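Local coordinates for protein Non-structural maintenance of chromosomes element 1 homolog (Xenopus laevis, PDB 7DG2) that probably acts as a RING-type E3 ubiquitin ligase that works with a MAGE partner within the SMC5-SMC6 complex in DNA repair, at residues E100-T105 / M167-Y172; L108-D113 / V190-Q195; V180-N185 / S194-N199. One frame throughout, in Å; residues are numbered along the deposited sequence.

Contact 1. Residues E100-T105 / M167-Y172; sequences ELFRKT and MELEHY
Phe102 and Leu169 meet between two helices of the Nse1 family region, whose sequence family belongs to the helix-turn-helix clan: 100-105 lies on helix 96-111 and 167-172 on helix 163-176. The touch is light. Leu169 CD1 comes to the edge of the Phe102 ring, near its plane, 4.4 Å from CE2, and does not lie over a face. A second point of contact lies beside it, where the hydroxyl OH of Tyr172 stands 4.2 Å from Arg103 CD, on the aliphatic part of the arginine. Both rings reach across on side chains whose CG is anti to the backbone N (chi1 -179° for Phe102, 175° for Tyr172), which carries them far out from segments whose nearest alpha carbons, those of Arg103 and Leu169, are 11.4 Å apart.

The Nse4 chain also packs against residues of both helices, consistent with this wide spacing: Met71 of Nse4 lies on Phe102, Leu72 of Nse4 on Leu169 and Tyr172, and Phe75 of Nse4 makes a cation-pi contact with Arg103. Within the chain, Phe102 also stacks edge-to-face with Phe146. The helix 96-111 is further tied along its own axis, since Leu101 O takes two donors from one residue, the backbone N of Thr105 at 2.9 Å and its hydroxyl OG1, also at 2.9 Å, which approach from opposite faces of the carbonyl plane, OG1 standing 38° out of it.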
loop_
_atom_site.group_PDB
_atom_site.type_symbol
_atom_site.label_atom_id
_atom_site.label_comp_id
_atom_site.label_asym_id
_atom_site.label_seq_id
_atom_site.Cartn_x
_atom_site.Cartn_y
_atom_site.Cartn_z
ATOM N N GLU A 100 -13.565 -14.536 -1.917
ATOM C CA GLU A 100 -14.359 -15.495 -2.678
ATOM C C GLU A 100 -14.975 -14.824 -3.900
ATOM O O GLU A 100 -14.951 -15.377 -5.013
ATOM C CB GLU A 100 -15.460 -16.106 -1.805
ATOM C CG GLU A 100 -16.169 -17.261 -2.526
ATOM C CD GLU A 100 -17.394 -17.793 -1.791
ATOM O OE1 GLU A 100 -18.295 -18.338 -2.478
ATOM O OE2 GLU A 100 -17.462 -17.653 -0.550
ATOM N N LEU A 101 -15.506 -13.617 -3.722
ATOM C CA LEU A 101 -16.093 -12.924 -4.864
ATOM C C LEU A 101 -15.013 -12.548 -5.868
ATOM O O LEU A 101 -15.239 -12.636 -7.078
ATOM C CB LEU A 101 -16.876 -11.688 -4.410
ATOM C CG LEU A 101 -17.559 -10.888 -5.529
ATOM C CD1 LEU A 101 -18.544 -11.771 -6.318
ATOM C CD2 LEU A 101 -18.283 -9.668 -4.968
ATOM N N PHE A 102 -13.823 -12.149 -5.390
ATOM C CA PHE A 102 -12.730 -11.877 -6.318
ATOM C C PHE A 102 -12.419 -13.112 -7.158
ATOM O O PHE A 102 -12.276 -13.022 -8.387
ATOM C CB PHE A 102 -11.457 -11.410 -5.583
ATOM C CG PHE A 102 -10.338 -11.096 -6.537
ATOM C CD1 PHE A 102 -10.317 -9.893 -7.214
ATOM C CD2 PHE A 102 -9.356 -12.034 -6.810
ATOM C CE1 PHE A 102 -9.308 -9.625 -8.129
ATOM C CE2 PHE A 102 -8.365 -11.776 -7.733
ATOM C CZ PHE A 102 -8.350 -10.567 -8.391
ATOM N N ARG A 103 -12.341 -14.286 -6.516
ATOM C CA ARG A 103 -11.986 -15.494 -7.253
ATOM C C ARG A 103 -13.061 -15.858 -8.271
ATOM O O ARG A 103 -12.735 -16.243 -9.401
ATOM C CB ARG A 103 -11.749 -16.664 -6.302
ATOM C CG ARG A 103 -10.485 -16.494 -5.440
ATOM C CD ARG A 103 -10.089 -17.806 -4.745
ATOM N NE ARG A 103 -11.162 -18.359 -3.926
ATOM C CZ ARG A 103 -11.365 -18.063 -2.642
ATOM N NH1 ARG A 103 -12.374 -18.627 -1.980
ATOM N NH2 ARG A 103 -10.573 -17.200 -2.017
ATOM N N LYS A 104 -14.340 -15.743 -7.894
ATOM C CA LYS A 104 -15.399 -16.070 -8.854
ATOM C C LYS A 104 -15.433 -15.065 -9.996
ATOM O O LYS A 104 -15.705 -15.434 -11.146
ATOM C CB LYS A 104 -16.767 -16.136 -8.162
ATOM C CG LYS A 104 -16.892 -17.216 -7.080
ATOM C CD LYS A 104 -16.553 -18.606 -7.613
ATOM C CE LYS A 104 -17.578 -19.097 -8.629
ATOM N NZ LYS A 104 -17.265 -20.494 -9.091
ATOM N N THR A 105 -15.161 -13.786 -9.703
ATOM C CA THR A 105 -15.099 -12.776 -10.761
ATOM C C THR A 105 -13.929 -13.045 -11.703
ATOM O O THR A 105 -14.067 -12.976 -12.933
ATOM C CB THR A 105 -14.989 -11.381 -10.128
ATOM O OG1 THR A 105 -16.152 -11.127 -9.319
ATOM C CG2 THR A 105 -14.874 -10.293 -11.196
ATOM N N MET A 167 0.257 -10.343 -13.936
ATOM C CA MET A 167 1.676 -10.556 -13.668
ATOM C C MET A 167 1.879 -11.395 -12.417
ATOM O O MET A 167 2.667 -12.351 -12.416
ATOM C CB MET A 167 2.392 -9.212 -13.551
ATOM C CG MET A 167 2.550 -8.489 -14.902
ATOM S SD MET A 167 3.231 -6.828 -14.808
ATOM C CE MET A 167 4.916 -7.170 -14.272
ATOM N N GLU A 168 1.146 -11.085 -11.344
ATOM C CA GLU A 168 1.350 -11.845 -10.114
ATOM C C GLU A 168 0.732 -13.240 -10.187
ATOM O O GLU A 168 1.303 -14.205 -9.659
ATOM C CB GLU A 168 0.779 -11.090 -8.921
ATOM C CG GLU A 168 1.139 -11.765 -7.602
ATOM C CD GLU A 168 0.767 -10.913 -6.417
ATOM O OE1 GLU A 168 -0.408 -10.970 -5.990
ATOM O OE2 GLU A 168 1.646 -10.165 -5.940
ATOM N N LEU A 169 -0.433 -13.369 -10.819
ATOM C CA LEU A 169 -1.197 -14.612 -10.805
ATOM C C LEU A 169 -1.010 -15.455 -12.062
ATOM O O LEU A 169 -1.732 -16.441 -12.232
ATOM C CB LEU A 169 -2.691 -14.324 -10.610
ATOM C CG LEU A 169 -3.081 -13.709 -9.261
ATOM C CD1 LEU A 169 -4.602 -13.675 -9.115
ATOM C CD2 LEU A 169 -2.495 -14.495 -8.143
ATOM N N GLU A 170 -0.051 -15.100 -12.924
ATOM C CA GLU A 170 0.162 -15.804 -14.193
ATOM C C GLU A 170 0.210 -17.316 -14.009
ATOM O O GLU A 170 -0.515 -18.062 -14.676
ATOM C CB GLU A 170 1.461 -15.294 -14.837
ATOM C CG GLU A 170 1.976 -16.093 -16.036
ATOM C CD GLU A 170 1.288 -15.717 -17.339
ATOM O OE1 GLU A 170 1.143 -16.598 -18.217
ATOM O OE2 GLU A 170 0.900 -14.535 -17.491
ATOM N N HIS A 171 1.059 -17.793 -13.102
ATOM C CA HIS A 171 1.221 -19.231 -12.960
ATOM C C HIS A 171 0.117 -19.841 -12.121
ATOM O O HIS A 171 -0.290 -20.981 -12.372
ATOM C CB HIS A 171 2.604 -19.522 -12.386
ATOM C CG HIS A 171 3.697 -18.934 -13.217
ATOM N ND1 HIS A 171 4.168 -17.652 -13.027
ATOM C CD2 HIS A 171 4.353 -19.421 -14.299
ATOM C CE1 HIS A 171 5.096 -17.389 -13.931
ATOM N NE2 HIS A 171 5.226 -18.446 -14.714
ATOM N N TYR A 172 -0.398 -19.094 -11.147
ATOM C CA TYR A 172 -1.570 -19.548 -10.413
ATOM C C TYR A 172 -2.732 -19.837 -11.361
ATOM O O TYR A 172 -3.389 -20.880 -11.265
ATOM C CB TYR A 172 -1.952 -18.495 -9.378
ATOM C CG TYR A 172 -3.213 -18.793 -8.637
ATOM C CD1 TYR A 172 -3.199 -19.565 -7.482
ATOM C CD2 TYR A 172 -4.429 -18.309 -9.092
ATOM C CE1 TYR A 172 -4.366 -19.837 -6.802
ATOM C CE2 TYR A 172 -5.594 -18.578 -8.426
ATOM C CZ TYR A 172 -5.559 -19.339 -7.280
ATOM O OH TYR A 172 -6.734 -19.595 -6.625
#

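Contact 2. Residues L108-D113 / V190-Q195; sequences LIILSD and VAIQSQ
Ile109, Ile110 and Ile192 all hold CG1 beside the backbone N and CG2 anti to it (chi1 -77°, -69° and -60°), and these torsions sort their branches into two pairs. The CG2 methyls of Ile109 and Ile192 meet at 3.5 Å, tighter than an ordinary carbon-carbon contact. On the neighbouring residue, Ile110 CG1 lies 4.1 Å from Ile192 CD1, so that Ile192 uses both its branches, one for each helix residue. In both pairs the side chains run at a slant to each other.

Around this apolar patch the fold closes in: Thr160 and Leu161 of strand 158-161 touch both Ile109 and Ile192, while Ile173 and Ile166 of helix 163-176 reach Ile110 and Ile192 respectively. The contact thus joins the C-terminal end of helix 96-111, in the Nse1 family region, to the chain just after strand 190-191 of the predicted atypical RING-type zinc finger.

No direct hydrogen bond spans the two segments; water does that work. One water lies 2.9 Å from Ile109 O and 2.8 Å from Ile192 O, and another is near Ile110 O and Ala191 O; each has more acceptors in reach than protons to give, so its bonds are probably shared or alternate. A third water donates to Asp113 O and Ile192 O and accepts from Ser194 OG at 2.7 Å, and a fourth links Asp113 O with Ser194 O. Where the helix ends, Ser112 OG turns back to Ile109 O at 3.0 Å.

The backbone oxygens of Ile109, Ile110, Asp113, Ala191, Ile192 and Ser194 are acceptors that cannot bond to one another, so the polar side is bridged by water next to an apolar isoleucine cluster.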
loop_
_atom_site.group_PDB
_atom_site.type_symbol
_atom_site.label_atom_id
_atom_site.label_comp_id
_atom_site.label_asym_id
_atom_site.label_seq_id
_atom_site.Cartn_x
_atom_site.Cartn_y
_atom_site.Cartn_z
ATOM N N LEU A 108 -14.873 -15.907 -13.972
ATOM C CA LEU A 108 -15.740 -15.485 -15.073
ATOM C C LEU A 108 -14.959 -14.694 -16.122
ATOM O O LEU A 108 -15.183 -14.853 -17.328
ATOM C CB LEU A 108 -16.915 -14.670 -14.523
ATOM C CG LEU A 108 -17.993 -14.235 -15.508
ATOM C CD1 LEU A 108 -18.382 -15.424 -16.345
ATOM C CD2 LEU A 108 -19.192 -13.714 -14.716
ATOM N N ILE A 109 -14.038 -13.831 -15.681
ATOM C CA ILE A 109 -13.196 -13.087 -16.617
ATOM C C ILE A 109 -12.363 -14.045 -17.462
ATOM O O ILE A 109 -12.236 -13.874 -18.680
ATOM C CB ILE A 109 -12.318 -12.091 -15.840
ATOM C CG1 ILE A 109 -13.157 -10.877 -15.429
ATOM C CG2 ILE A 109 -11.080 -11.718 -16.638
ATOM C CD1 ILE A 109 -12.572 -10.082 -14.242
ATOM N N ILE A 110 -11.818 -15.084 -16.838
ATOM C CA ILE A 110 -10.991 -16.056 -17.553
ATOM C C ILE A 110 -11.829 -16.836 -18.561
ATOM O O ILE A 110 -11.384 -17.114 -19.683
ATOM C CB ILE A 110 -10.306 -16.992 -16.540
ATOM C CG1 ILE A 110 -9.251 -16.228 -15.745
ATOM C CG2 ILE A 110 -9.690 -18.199 -17.239
ATOM C CD1 ILE A 110 -8.750 -16.992 -14.535
ATOM N N LEU A 111 -13.055 -17.187 -18.175
ATOM C CA LEU A 111 -13.938 -17.973 -19.037
ATOM C C LEU A 111 -14.520 -17.154 -20.175
ATOM O O LEU A 111 -14.873 -17.717 -21.220
ATOM C CB LEU A 111 -15.100 -18.546 -18.222
ATOM C CG LEU A 111 -14.851 -19.724 -17.301
ATOM C CD1 LEU A 111 -16.080 -19.953 -16.438
ATOM C CD2 LEU A 111 -14.539 -20.951 -18.131
ATOM N N SER A 112 -14.675 -15.848 -19.988
ATOM C CA SER A 112 -15.427 -15.059 -20.957
ATOM C C SER A 112 -14.653 -14.898 -22.259
ATOM O O SER A 112 -13.423 -14.862 -22.279
ATOM C CB SER A 112 -15.755 -13.686 -20.384
ATOM O OG SER A 112 -14.578 -12.935 -20.273
ATOM N N ASP A 113 -15.395 -14.771 -23.366
ATOM C CA ASP A 113 -14.742 -14.532 -24.648
ATOM C C ASP A 113 -14.068 -13.164 -24.693
ATOM O O ASP A 113 -12.990 -13.024 -25.278
ATOM C CB ASP A 113 -15.752 -14.651 -25.792
ATOM C CG ASP A 113 -16.203 -16.085 -26.047
ATOM O OD1 ASP A 113 -15.893 -16.991 -25.247
ATOM O OD2 ASP A 113 -16.872 -16.307 -27.078
ATOM N N VAL A 190 -0.595 -16.684 -20.517
ATOM C CA VAL A 190 -2.015 -16.464 -20.268
ATOM C C VAL A 190 -2.498 -15.253 -21.048
ATOM O O VAL A 190 -1.824 -14.216 -21.112
ATOM C CB VAL A 190 -2.276 -16.284 -18.763
ATOM C CG1 VAL A 190 -3.680 -15.742 -18.511
ATOM C CG2 VAL A 190 -2.077 -17.603 -18.029
ATOM N N ALA A 191 -3.668 -15.385 -21.665
ATOM C CA ALA A 191 -4.342 -14.273 -22.317
ATOM C C ALA A 191 -5.695 -14.091 -21.659
ATOM O O ALA A 191 -6.453 -15.055 -21.516
ATOM C CB ALA A 191 -4.512 -14.507 -23.820
ATOM N N ILE A 192 -5.993 -12.861 -21.247
ATOM C CA ILE A 192 -7.309 -12.537 -20.710
ATOM C C ILE A 192 -8.150 -11.941 -21.833
ATOM O O ILE A 192 -9.224 -12.460 -22.163
ATOM C CB ILE A 192 -7.200 -11.591 -19.500
ATOM C CG1 ILE A 192 -6.388 -12.249 -18.383
ATOM C CG2 ILE A 192 -8.567 -11.242 -18.993
ATOM C CD1 ILE A 192 -6.974 -13.554 -17.869
ATOM N N GLN A 193 -7.669 -10.857 -22.438
ATOM C CA GLN A 193 -8.228 -10.365 -23.691
ATOM C C GLN A 193 -7.476 -11.008 -24.850
ATOM O O GLN A 193 -6.255 -11.170 -24.796
ATOM C CB GLN A 193 -8.135 -8.842 -23.776
ATOM C CG GLN A 193 -8.900 -8.137 -22.667
ATOM C CD GLN A 193 -8.865 -6.634 -22.806
ATOM O OE1 GLN A 193 -8.280 -5.935 -21.970
ATOM N NE2 GLN A 193 -9.498 -6.123 -23.854
ATOM N N SER A 194 -8.212 -11.391 -25.891
ATOM C CA SER A 194 -7.611 -12.177 -26.957
ATOM C C SER A 194 -8.484 -12.087 -28.195
ATOM O O SER A 194 -9.622 -11.620 -28.148
ATOM C CB SER A 194 -7.449 -13.646 -26.548
ATOM O OG SER A 194 -8.723 -14.258 -26.459
ATOM N N GLN A 195 -7.926 -12.548 -29.310
ATOM C CA GLN A 195 -8.706 -12.919 -30.482
ATOM C C GLN A 195 -8.782 -14.439 -30.539
ATOM O O GLN A 195 -7.757 -15.117 -30.429
ATOM C CB GLN A 195 -8.076 -12.376 -31.761
ATOM C CG GLN A 195 -8.124 -10.874 -31.883
ATOM C CD GLN A 195 -7.729 -10.410 -33.267
ATOM O OE1 GLN A 195 -7.115 -11.159 -34.029
ATOM N NE2 GLN A 195 -8.094 -9.177 -33.610
HETATM O O HOH W 1 -10.253 -14.592 -20.738
HETATM O O HOH W 2 -8.192 -16.910 -20.072
HETATM O O HOH W 3 -10.180 -13.067 -24.575
HETATM O O HOH W 4 -12.178 -12.605 -28.030
#

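Contact 3. Residues V180-N185 / S194-N199. With ZN (zinc ion), chain G; ZN (zinc ion), chain H.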
loop_
_atom_site.group_PDB
_atom_site.type_symbol
_atom_site.label_atom_id
_atom_site.label_comp_id
_atom_site.label_asym_id
_atom_site.label_seq_id
_atom_site.Cartn_x
_atom_site.Cartn_y
_atom_site.Cartn_z
ATOM N N VAL A 180 -9.454 -24.216 -18.586
ATOM C CA VAL A 180 -10.223 -23.139 -19.201
ATOM C C VAL A 180 -9.402 -21.903 -19.517
ATOM O O VAL A 180 -9.838 -21.078 -20.340
ATOM C CB VAL A 180 -11.421 -22.756 -18.305
ATOM C CG1 VAL A 180 -12.435 -23.913 -18.221
ATOM C CG2 VAL A 180 -10.937 -22.348 -16.918
ATOM N N ALA A 181 -8.232 -21.699 -18.917
ATOM C CA ALA A 181 -7.493 -20.469 -19.167
ATOM C C ALA A 181 -6.985 -20.439 -20.603
ATOM O O ALA A 181 -6.525 -21.451 -21.136
ATOM C CB ALA A 181 -6.318 -20.338 -18.196
ATOM N N LYS A 182 -7.074 -19.271 -21.227
ATOM C CA LYS A 182 -6.563 -19.091 -22.581
ATOM C C LYS A 182 -5.043 -18.997 -22.539
ATOM O O LYS A 182 -4.491 -18.140 -21.838
ATOM C CB LYS A 182 -7.154 -17.833 -23.212
ATOM C CG LYS A 182 -8.674 -17.864 -23.400
ATOM C CD LYS A 182 -9.200 -16.497 -23.821
ATOM C CE LYS A 182 -10.725 -16.457 -23.817
ATOM N NZ LYS A 182 -11.332 -16.775 -22.484
ATOM N N ILE A 183 -4.368 -19.865 -23.291
ATOM C CA ILE A 183 -2.915 -19.825 -23.447
ATOM C C ILE A 183 -2.618 -19.403 -24.879
ATOM O O ILE A 183 -2.945 -20.135 -25.821
ATOM C CB ILE A 183 -2.273 -21.186 -23.134
ATOM C CG1 ILE A 183 -2.647 -21.639 -21.726
ATOM C CG2 ILE A 183 -0.760 -21.115 -23.285
ATOM C CD1 ILE A 183 -2.119 -20.733 -20.631
ATOM N N CYS A 184 -2.009 -18.227 -25.044
ATOM C CA CYS A 184 -1.765 -17.672 -26.376
ATOM C C CYS A 184 -0.976 -18.650 -27.236
ATOM O O CYS A 184 0.057 -19.175 -26.813
ATOM C CB CYS A 184 -1.008 -16.346 -26.269
ATOM S SG CYS A 184 -0.586 -15.604 -27.877
ATOM N N ASN A 185 -1.467 -18.903 -28.450
ATOM C CA ASN A 185 -0.818 -19.903 -29.286
ATOM C C ASN A 185 0.557 -19.447 -29.759
ATOM O O ASN A 185 1.389 -20.294 -30.102
ATOM C CB ASN A 185 -1.711 -20.252 -30.482
ATOM C CG ASN A 185 -1.264 -21.516 -31.197
ATOM O OD1 ASN A 185 -1.420 -22.625 -30.680
ATOM N ND2 ASN A 185 -0.716 -21.355 -32.398
ATOM N N SER A 194 -8.212 -11.391 -25.891
ATOM C CA SER A 194 -7.611 -12.177 -26.957
ATOM C C SER A 194 -8.484 -12.087 -28.195
ATOM O O SER A 194 -9.622 -11.620 -28.148
ATOM C CB SER A 194 -7.449 -13.646 -26.548
ATOM O OG SER A 194 -8.723 -14.258 -26.459
ATOM N N GLN A 195 -7.926 -12.548 -29.310
ATOM C CA GLN A 195 -8.706 -12.919 -30.482
ATOM C C GLN A 195 -8.782 -14.439 -30.539
ATOM O O GLN A 195 -7.757 -15.117 -30.429
ATOM C CB GLN A 195 -8.076 -12.376 -31.761
ATOM C CG GLN A 195 -8.124 -10.874 -31.883
ATOM C CD GLN A 195 -7.729 -10.410 -33.267
ATOM O OE1 GLN A 195 -7.115 -11.159 -34.029
ATOM N NE2 GLN A 195 -8.094 -9.177 -33.610
ATOM N N LEU A 196 -9.988 -14.968 -30.703
ATOM C CA LEU A 196 -10.210 -16.405 -30.724
ATOM C C LEU A 196 -10.484 -16.875 -32.145
ATOM O O LEU A 196 -11.190 -16.203 -32.904
ATOM C CB LEU A 196 -11.387 -16.796 -29.834
ATOM C CG LEU A 196 -11.267 -16.463 -28.348
ATOM C CD1 LEU A 196 -12.637 -16.543 -27.701
ATOM C CD2 LEU A 196 -10.281 -17.428 -27.692
ATOM N N CYS A 197 -9.929 -18.031 -32.505
ATOM C CA CYS A 197 -10.405 -18.697 -33.709
ATOM C C CYS A 197 -11.855 -19.095 -33.505
ATOM O O CYS A 197 -12.203 -19.723 -32.503
ATOM C CB CYS A 197 -9.558 -19.927 -34.031
ATOM S SG CYS A 197 -10.160 -20.782 -35.518
ATOM N N GLU A 198 -12.718 -18.705 -34.438
ATOM C CA GLU A 198 -14.121 -19.034 -34.255
ATOM C C GLU A 198 -14.435 -20.455 -34.685
ATOM O O GLU A 198 -15.539 -20.939 -34.410
ATOM C CB GLU A 198 -14.992 -18.024 -34.997
ATOM C CG GLU A 198 -14.685 -16.597 -34.555
ATOM C CD GLU A 198 -15.730 -15.595 -34.996
ATOM O OE1 GLU A 198 -16.246 -14.858 -34.127
ATOM O OE2 GLU A 198 -16.027 -15.541 -36.207
ATOM N N ASN A 199 -13.481 -21.136 -35.319
ATOM C CA ASN A 199 -13.659 -22.541 -35.657
ATOM C C ASN A 199 -13.153 -23.471 -34.557
ATOM O O ASN A 199 -13.889 -24.359 -34.121
ATOM C CB ASN A 199 -12.964 -22.863 -36.982
ATOM C CG ASN A 199 -13.120 -24.315 -37.372
ATOM O OD1 ASN A 199 -14.236 -24.796 -37.574
ATOM N ND2 ASN A 199 -12.000 -25.026 -37.467
HETATM ZN ZN ZN G . 0.696 -13.914 -26.894
HETATM ZN ZN ZN H . -8.488 -22.470 -35.527
#
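Lys182 and Leu196 cross at about a right angle at the entry to the predicted atypical RING-type zinc finger (184-225), where the chain leaves short strand 182-183 and returns through strand 195-196. The lysine directs its beta carbon at the facing segment and lays its aliphatic chain against Ser194 and Leu196: CD is 3.5 Å from Ser194 OG, and CE is 4.0 Å from the CD2 methyl of Leu196. Contact is therefore made by methylenes, with the Leu196 methyl coming across CD and CE and the serine oxygen against CD. A bend at the last torsion (chi4 59°) then turns the ammonium away from the extended line of the chain, and NZ is hydrogen-bonded to Ser112 O at the end of helix 96-111. Pro203 of strand 203-204 touches both Lys182 and Leu196.

Each segment also supplies a ligand to a different zinc ion, as in the two-site, cross-braced layout of RING domains. Cys184 joins Cys187, His205 and Cys208 around the first ion; Cys197 joins Cys200, Cys221 and Cys224 around the second. Cys184 SG binds its zinc at 2.3 Å. Cys197 SG, 2.4 Å from the other zinc, also receives a weak hydrogen bond of 3.3 Å from the backbone N of Asn199, with an N-H...S angle of 146°.

The three contacts follow a path from the Nse1 family region into the zinc finger. Contacts 1 and 2 share helix 96-111, have centres about 13 Å apart and alternate along the chain; Glu170 OE1 of contact 1 probably bonds to Val190 N of contact 2 at 2.9 Å. Contacts 2 and 3, with centres only about 8 Å apart, share Ser194 and Gln195 and the two-stranded antiparallel sheet of 182-183 and 190-191. Contact 1 closes before contact 3 opens, about 19 Å away between centres. Helix 96-111 runs from the Nse4-touching contact 1 to contact 2, and Lys182 of contact 3 bonds just beyond its end, placing the zinc-finger segments against the helical part.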